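Local structure of adenylyl-sulfate kinase 1, chloroplastic (Arabidopsis thaliana, 3UIE) at residues S36-L41 / I101-S106; V127-P132 / I171-E176. The protein catalyses the ATP-dependent 3'-phosphorylation of adenosine 5'-phosphosulfate to 3'-phosphoadenylyl sulfate, activated sulfate, as a chloroplast kinase. All coordinates share one frame; numbering follows the deposited sequence.

Interaction 1 (S36-L41 / I101-S106); sequences SGKSTL and IASLIS. With MG (magnesium ion), chain F; ANP (phosphoaminophosphonic acid-adenylate ester), chain E; ADX (adenosine-5'-phosphosulfate), chain D.
The P-loop (Walker A motif) and the start of helix 38-51 meet strand 99-103 and the residues that follow it, between the bound ATP analogue AMPPNP and the substrate APS. K38 carries most of the contact. Its chain leaves the helix with CG beside the backbone N (chi1 -60°), then bends at chi3 and chi4, so that NZ curls back over the phosphates of AMPPNP. NZ bonds ANP O3G and ANP O2B, each at 2.6 Å. It thus bridges the beta and gamma phosphates, and G32 O takes a further bond from it. CB of K38 rests on S103 OG at 3.2 Å, and CD of K38 lies 3.5 Å from L104 O. An alanine in place of K38 would remove the ammonium and would probably leave the gamma phosphate less well held and its charge less well offset. The amides of K38 and S39 point at ANP O2B and O1B, the nest of N-H groups expected of a P-loop. S39 OG binds magnesium at 2.2 Å and is also bonded to D60. The octahedral shell is filled by ANP O2G and O1B and three waters. S103 reaches this shell indirectly: OG, anti to its backbone N, is hydrogen-bonded to water 1 at 3.1 Å and to D60. From L104 onward the chain turns to APS. I105 N and S106 N bond the phosphate and sulfate ends of APS, at 2.9 Å from I105 N to ADX O2A. S106, probably the phosphoserine intermediate as in related kinases, has its OG bonded to L104 O from above the carbonyl plane.

Interaction 2 (V127-P132 / I171-E176); sequences VFMDVP and ISLGRE
Three backbone hydrogen bonds join the two segments: F128 N gives to I171 O at 2.9 Å, L173 N to F128 O at 2.8 Å, and D130 N to L173 O at 2.7 Å. The second and third run nearly along the C=O axis. D130 is also the centre of an inverse gamma turn, closed by V131 N on M129 O. Just past the strands D130 and R175 form a salt bridge. R175 NH2 lies 3.2 Å from D130 OD1 in a nearly straight bond (170°), and R175 NE makes a weak bond to D130 OD2. The oxygen OD1 sits in the guanidinium plane, but NH2 meets it from above the carboxylate plane. The two planes are 57° apart, so the two groups are not coplanar. P132 CD lies over one face of the guanidinium. R175 is poorly ordered, so the bridge is probably loose. On one face of the sheet V127, M129, I171 and L173 pack together. V127 CG1 meets L173 CD1 at 3.6 Å, and the M129 chain, bent at chi2 and chi3, lies with SD 4.0 Å from L173 CD1. Helices 38-51 and 181-195 cover this face. On the other face F128 stands with CG anti to its backbone N, and its CD2 is 4.0 Å from S172 OG. G174 has backbone angles at which a CB would jam against the preceding carbonyl O and crowd V131 CG2. The strand axes are 4.7 Å apart and 18° from parallel, the pairing of the last two strands in the parallel sheet of a P-loop kinase, with 171-173 at its edge within this chain.

In the fold
Interactions 1 and 2 belong to one parallel sheet, ordered 56-60, 99-103, 26-31, 124-129, 171-173. Strand 26-31 lies between the strands that the two contacts use. Their centres are about 11 Å apart. Helix 38-51 joins them: L41 CD2 is 3.3 Å from L173 CD1 and 3.5 Å from M129 SD. The P-loop also rests on the second contact, with S36 OG 3.5 Å from M129 CB and S36 O 3.4 Å from V131 CG2. Interaction 1 holds AMPPNP, magnesium and APS directly. Interaction 2 backs the nucleotide site at one remove, and the side chain of M129 stays about 6 Å from AMPPNP.

Interaction 1 (S36-L41 / I101-S106)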
loop_
_atom_site.group_PDB
_atom_site.type_symbol
_atom_site.label_atom_id
_atom_site.label_comp_id
_atom_site.label_asym_id
_atom_site.label_seq_id
_atom_site.Cartn_x
_atom_site.Cartn_y
_atom_site.Cartn_z
ATOM N N SER A 36 17.349 12.481 12.410
ATOM C CA SER A 36 18.394 12.555 11.382
ATOM C C SER A 36 17.930 13.316 10.144
ATOM O O SER A 36 18.734 13.666 9.283
ATOM C CB SER A 36 18.888 11.156 10.989
ATOM O OG SER A 36 17.837 10.336 10.518
ATOM N N GLY A 37 16.625 13.562 10.061
ATOM C CA GLY A 37 16.045 14.340 8.977
ATOM C C GLY A 37 15.410 13.525 7.848
ATOM O O GLY A 37 15.298 14.014 6.721
ATOM N N LYS A 38 14.980 12.299 8.142
ATOM C CA LYS A 38 14.365 11.439 7.132
ATOM C C LYS A 38 13.076 12.044 6.543
ATOM O O LYS A 38 12.902 12.098 5.322
ATOM C CB LYS A 38 14.067 10.050 7.716
ATOM C CG LYS A 38 15.294 9.283 8.221
ATOM C CD LYS A 38 14.842 7.964 8.866
ATOM C CE LYS A 38 13.834 8.176 10.001
ATOM N NZ LYS A 38 14.471 8.778 11.228
ATOM N N SER A 39 12.179 12.501 7.411
ATOM C CA SER A 39 10.889 13.030 6.955
ATOM C C SER A 39 11.066 14.343 6.201
ATOM O O SER A 39 10.365 14.623 5.213
ATOM C CB SER A 39 9.923 13.207 8.141
ATOM O OG SER A 39 9.605 11.933 8.673
ATOM N N THR A 40 12.009 15.147 6.666
ATOM C CA THR A 40 12.280 16.422 6.029
ATOM C C THR A 40 12.799 16.207 4.605
ATOM O O THR A 40 12.381 16.887 3.658
ATOM C CB THR A 40 13.271 17.228 6.846
ATOM O OG1 THR A 40 12.683 17.520 8.122
ATOM C CG2 THR A 40 13.599 18.510 6.129
ATOM N N LEU A 41 13.710 15.255 4.464
ATOM C CA LEU A 41 14.206 14.865 3.149
ATOM C C LEU A 41 13.082 14.268 2.285
ATOM O O LEU A 41 12.945 14.604 1.106
ATOM C CB LEU A 41 15.346 13.863 3.282
ATOM C CG LEU A 41 15.696 13.271 1.911
ATOM C CD1 LEU A 41 16.370 14.314 1.029
ATOM C CD2 LEU A 41 16.540 12.026 2.054
ATOM N N ILE A 101 8.454 6.566 -1.345
ATOM C CA ILE A 101 9.495 6.995 -0.423
ATOM C C ILE A 101 9.158 6.494 0.972
ATOM O O ILE A 101 8.162 6.908 1.551
ATOM C CB ILE A 101 9.586 8.527 -0.383
ATOM C CG1 ILE A 101 9.812 9.078 -1.799
ATOM C CG2 ILE A 101 10.704 8.977 0.596
ATOM C CD1 ILE A 101 9.521 10.570 -1.916
ATOM N N ALA A 102 9.960 5.570 1.491
ATOM C CA ALA A 102 9.713 5.046 2.825
ATOM C C ALA A 102 10.648 5.723 3.802
ATOM O O ALA A 102 11.859 5.718 3.617
ATOM C CB ALA A 102 9.901 3.527 2.849
ATOM N N SER A 103 10.088 6.326 4.839
ATOM C CA SER A 103 10.876 7.085 5.812
ATOM C C SER A 103 10.648 6.529 7.211
ATOM O O SER A 103 9.710 6.932 7.880
ATOM C CB SER A 103 10.473 8.564 5.757
ATOM O OG SER A 103 11.034 9.327 6.822
ATOM N N LEU A 104 11.480 5.581 7.623
ATOM C CA LEU A 104 11.323 4.871 8.886
ATOM C C LEU A 104 12.708 4.758 9.482
ATOM O O LEU A 104 13.681 4.621 8.740
ATOM C CB LEU A 104 10.851 3.444 8.615
ATOM C CG LEU A 104 9.429 2.911 8.612
ATOM C CD1 LEU A 104 8.629 3.454 7.440
ATOM C CD2 LEU A 104 9.510 1.394 8.543
ATOM N N ILE A 105 12.814 4.793 10.811
ATOM C CA ILE A 105 14.117 4.575 11.447
ATOM C C ILE A 105 14.740 3.283 10.929
ATOM O O ILE A 105 15.919 3.248 10.578
ATOM C CB ILE A 105 14.019 4.546 12.992
ATOM C CG1 ILE A 105 13.552 5.905 13.513
ATOM C CG2 ILE A 105 15.377 4.173 13.613
ATOM C CD1 ILE A 105 13.340 5.952 15.028
ATOM N N SER A 106 13.924 2.232 10.867
ATOM C CA SER A 106 14.331 0.912 10.353
ATOM C C SER A 106 15.754 0.533 10.749
ATOM O O SER A 106 16.632 0.415 9.900
ATOM C CB SER A 106 14.131 0.820 8.832
ATOM O OG SER A 106 14.637 1.960 8.157
HETATM MG MG MG F . 10.147 11.476 10.798
HETATM P PG ANP E . 11.964 10.604 13.293
HETATM O O1G ANP E . 11.766 10.616 14.893
HETATM O O2G ANP E . 10.560 10.801 12.710
HETATM O O3G ANP E . 12.568 9.288 12.866
HETATM P PB ANP E . 13.379 12.198 11.273
HETATM O O1B ANP E . 12.117 12.282 10.343
HETATM O O2B ANP E . 14.603 11.387 10.783
HETATM N N3B ANP E . 12.847 11.982 12.881
HETATM P PA ANP E . 12.928 15.049 10.881
HETATM O O1A ANP E . 11.634 15.170 11.605
HETATM O O2A ANP E . 12.788 15.083 9.394
HETATM O O3A ANP E . 13.671 13.779 11.431
HETATM O "O5'" ANP E . 13.921 16.202 11.304
HETATM C "C5'" ANP E . 14.249 16.459 12.626
HETATM C "C4'" ANP E . 14.623 17.807 12.889
HETATM O "O4'" ANP E . 15.885 18.119 12.221
HETATM C "C3'" ANP E . 13.591 18.671 12.308
HETATM O "O3'" ANP E . 13.156 19.607 13.271
HETATM C "C2'" ANP E . 14.209 19.342 11.173
HETATM O "O2'" ANP E . 13.917 20.712 11.162
HETATM C "C1'" ANP E . 15.670 19.163 11.341
HETATM N N9 ANP E . 16.292 18.916 10.033
HETATM C C8 ANP E . 15.804 18.071 9.114
HETATM N N7 ANP E . 16.616 18.103 8.066
HETATM C C5 ANP E . 17.614 18.973 8.315
HETATM C C6 ANP E . 18.709 19.386 7.570
HETATM N N6 ANP E . 18.922 18.847 6.234
HETATM N N1 ANP E . 19.545 20.285 8.109
HETATM C C2 ANP E . 19.327 20.776 9.344
HETATM N N3 ANP E . 18.287 20.405 10.080
HETATM C C4 ANP E . 17.411 19.501 9.584
HETATM S SB ADX D . 11.038 1.755 13.457
HETATM O O1B ADX D . 10.021 0.781 13.741
HETATM O O2B ADX D . 12.249 1.416 14.239
HETATM O O3B ADX D . 11.402 1.760 12.026
HETATM P PA ADX D . 9.557 4.086 13.146
HETATM O O1A ADX D . 8.411 3.287 12.582
HETATM O O2A ADX D . 10.203 4.976 12.096
HETATM O O3A ADX D . 10.602 3.134 13.886
HETATM O "O5'" ADX D . 8.964 4.981 14.300
HETATM C "C5'" ADX D . 9.733 6.018 14.831
HETATM C "C4'" ADX D . 8.998 7.087 15.454
HETATM O "O4'" ADX D . 8.327 6.587 16.605
HETATM C "C3'" ADX D . 9.956 8.127 15.911
HETATM O "O3'" ADX D . 9.601 9.343 15.331
HETATM C "C2'" ADX D . 9.757 8.273 17.294
HETATM O "O2'" ADX D . 9.181 9.526 17.455
HETATM C "C1'" ADX D . 8.753 7.283 17.736
HETATM N N9 ADX D . 9.245 6.440 18.793
HETATM C C8 ADX D . 8.574 6.109 19.920
HETATM N N7 ADX D . 9.318 5.243 20.631
HETATM C C5 ADX D . 10.465 5.024 19.952
HETATM C C6 ADX D . 11.610 4.239 20.190
HETATM N N6 ADX D . 11.691 3.436 21.369
HETATM N N1 ADX D . 12.629 4.244 19.295
HETATM C C2 ADX D . 12.550 4.989 18.180
HETATM N N3 ADX D . 11.463 5.753 17.922
HETATM C C4 ADX D . 10.418 5.787 18.778
HETATM O O HOH W 1 10.382 9.448 9.818
HETATM O O HOH W 2 9.633 13.332 11.387
HETATM O O HOH W 3 8.164 10.945 11.088
#

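Interaction 2 (V127-P132 / I171-E176)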
loop_
_atom_site.group_PDB
_atom_site.type_symbol
_atom_site.label_atom_id
_atom_site.label_comp_id
_atom_site.label_asym_id
_atom_site.label_seq_id
_atom_site.Cartn_x
_atom_site.Cartn_y
_atom_site.Cartn_z
ATOM N N VAL A 127 18.703 4.920 1.142
ATOM C CA VAL A 127 19.201 6.263 1.391
ATOM C C VAL A 127 19.494 6.417 2.881
ATOM O O VAL A 127 18.589 6.296 3.698
ATOM C CB VAL A 127 18.160 7.321 0.941
ATOM C CG1 VAL A 127 18.633 8.723 1.275
ATOM C CG2 VAL A 127 17.881 7.177 -0.553
ATOM N N PHE A 128 20.766 6.635 3.232
ATOM C CA PHE A 128 21.171 6.713 4.633
ATOM C C PHE A 128 21.301 8.172 5.042
ATOM O O PHE A 128 22.089 8.920 4.457
ATOM C CB PHE A 128 22.526 5.996 4.826
ATOM C CG PHE A 128 23.052 6.010 6.245
ATOM C CD1 PHE A 128 22.197 5.997 7.339
ATOM C CD2 PHE A 128 24.424 6.035 6.479
ATOM C CE1 PHE A 128 22.701 6.002 8.633
ATOM C CE2 PHE A 128 24.930 6.051 7.772
ATOM C CZ PHE A 128 24.065 6.036 8.855
ATOM N N MET A 129 20.530 8.578 6.052
ATOM C CA MET A 129 20.722 9.883 6.663
ATOM C C MET A 129 21.881 9.779 7.659
ATOM O O MET A 129 21.690 9.458 8.837
ATOM C CB MET A 129 19.451 10.356 7.361
ATOM C CG MET A 129 18.202 10.398 6.445
ATOM S SD MET A 129 18.487 11.262 4.874
ATOM C CE MET A 129 18.644 12.952 5.450
ATOM N N ASP A 130 23.083 10.046 7.167
ATOM C CA ASP A 130 24.311 9.835 7.923
ATOM C C ASP A 130 24.570 11.011 8.869
ATOM O O ASP A 130 25.494 11.788 8.661
ATOM C CB ASP A 130 25.470 9.676 6.935
ATOM C CG ASP A 130 26.772 9.263 7.604
ATOM O OD1 ASP A 130 26.758 8.888 8.799
ATOM O OD2 ASP A 130 27.810 9.315 6.914
ATOM N N VAL A 131 23.746 11.121 9.904
ATOM C CA VAL A 131 23.836 12.194 10.873
ATOM C C VAL A 131 24.119 11.571 12.230
ATOM O O VAL A 131 23.357 10.734 12.700
ATOM C CB VAL A 131 22.510 12.982 10.940
ATOM C CG1 VAL A 131 22.618 14.146 11.923
ATOM C CG2 VAL A 131 22.125 13.474 9.544
ATOM N N PRO A 132 25.224 11.977 12.865
ATOM C CA PRO A 132 25.663 11.338 14.109
ATOM C C PRO A 132 24.663 11.516 15.247
ATOM O O PRO A 132 23.935 12.503 15.285
ATOM C CB PRO A 132 26.982 12.055 14.430
ATOM C CG PRO A 132 26.866 13.386 13.763
ATOM C CD PRO A 132 26.026 13.165 12.524
ATOM N N ILE A 171 22.781 5.768 -1.674
ATOM C CA ILE A 171 22.972 7.190 -1.422
ATOM C C ILE A 171 23.172 7.442 0.062
ATOM O O ILE A 171 22.422 6.924 0.883
ATOM C CB ILE A 171 21.745 8.018 -1.882
ATOM C CG1 ILE A 171 21.409 7.739 -3.339
ATOM C CG2 ILE A 171 22.001 9.514 -1.705
ATOM C CD1 ILE A 171 20.145 8.499 -3.812
ATOM N N SER A 172 24.208 8.203 0.409
ATOM C CA SER A 172 24.409 8.636 1.787
ATOM C C SER A 172 24.288 10.153 1.860
ATOM O O SER A 172 24.907 10.863 1.074
ATOM C CB SER A 172 25.783 8.199 2.301
ATOM O OG SER A 172 25.903 8.457 3.685
ATOM N N LEU A 173 23.498 10.649 2.809
ATOM C CA LEU A 173 23.234 12.087 2.908
ATOM C C LEU A 173 23.562 12.634 4.282
ATOM O O LEU A 173 23.556 11.899 5.269
ATOM C CB LEU A 173 21.759 12.387 2.589
ATOM C CG LEU A 173 21.229 11.984 1.212
ATOM C CD1 LEU A 173 19.715 12.171 1.199
ATOM C CD2 LEU A 173 21.872 12.822 0.137
ATOM N N GLY A 174 23.856 13.931 4.342
ATOM C CA GLY A 174 23.876 14.626 5.615
ATOM C C GLY A 174 25.225 14.653 6.301
ATOM O O GLY A 174 25.404 15.382 7.278
ATOM N N ARG A 175 26.162 13.849 5.813
ATOM C CA ARG A 175 27.517 13.858 6.354
ATOM C C ARG A 175 28.249 15.059 5.777
ATOM O O ARG A 175 28.512 15.129 4.572
ATOM C CB ARG A 175 28.250 12.553 6.037
ATOM C CG ARG A 175 29.703 12.505 6.494
ATOM C CD ARG A 175 29.847 12.722 7.992
ATOM N NE ARG A 175 29.158 11.706 8.778
ATOM C CZ ARG A 175 29.314 11.551 10.088
ATOM N NH1 ARG A 175 30.152 12.340 10.753
ATOM N NH2 ARG A 175 28.642 10.603 10.729
ATOM N N GLU A 176 28.577 15.988 6.669
ATOM C CA GLU A 176 28.995 17.343 6.336
ATOM C C GLU A 176 28.058 18.237 7.132
ATOM O O GLU A 176 27.106 17.750 7.746
ATOM C CB GLU A 176 28.866 17.639 4.838
ATOM C CG GLU A 176 29.410 18.996 4.401
ATOM C CD GLU A 176 30.897 19.136 4.632
ATOM O OE1 GLU A 176 31.981 18.747 4.128
ATOM O OE2 GLU A 176 31.300 20.012 5.430
#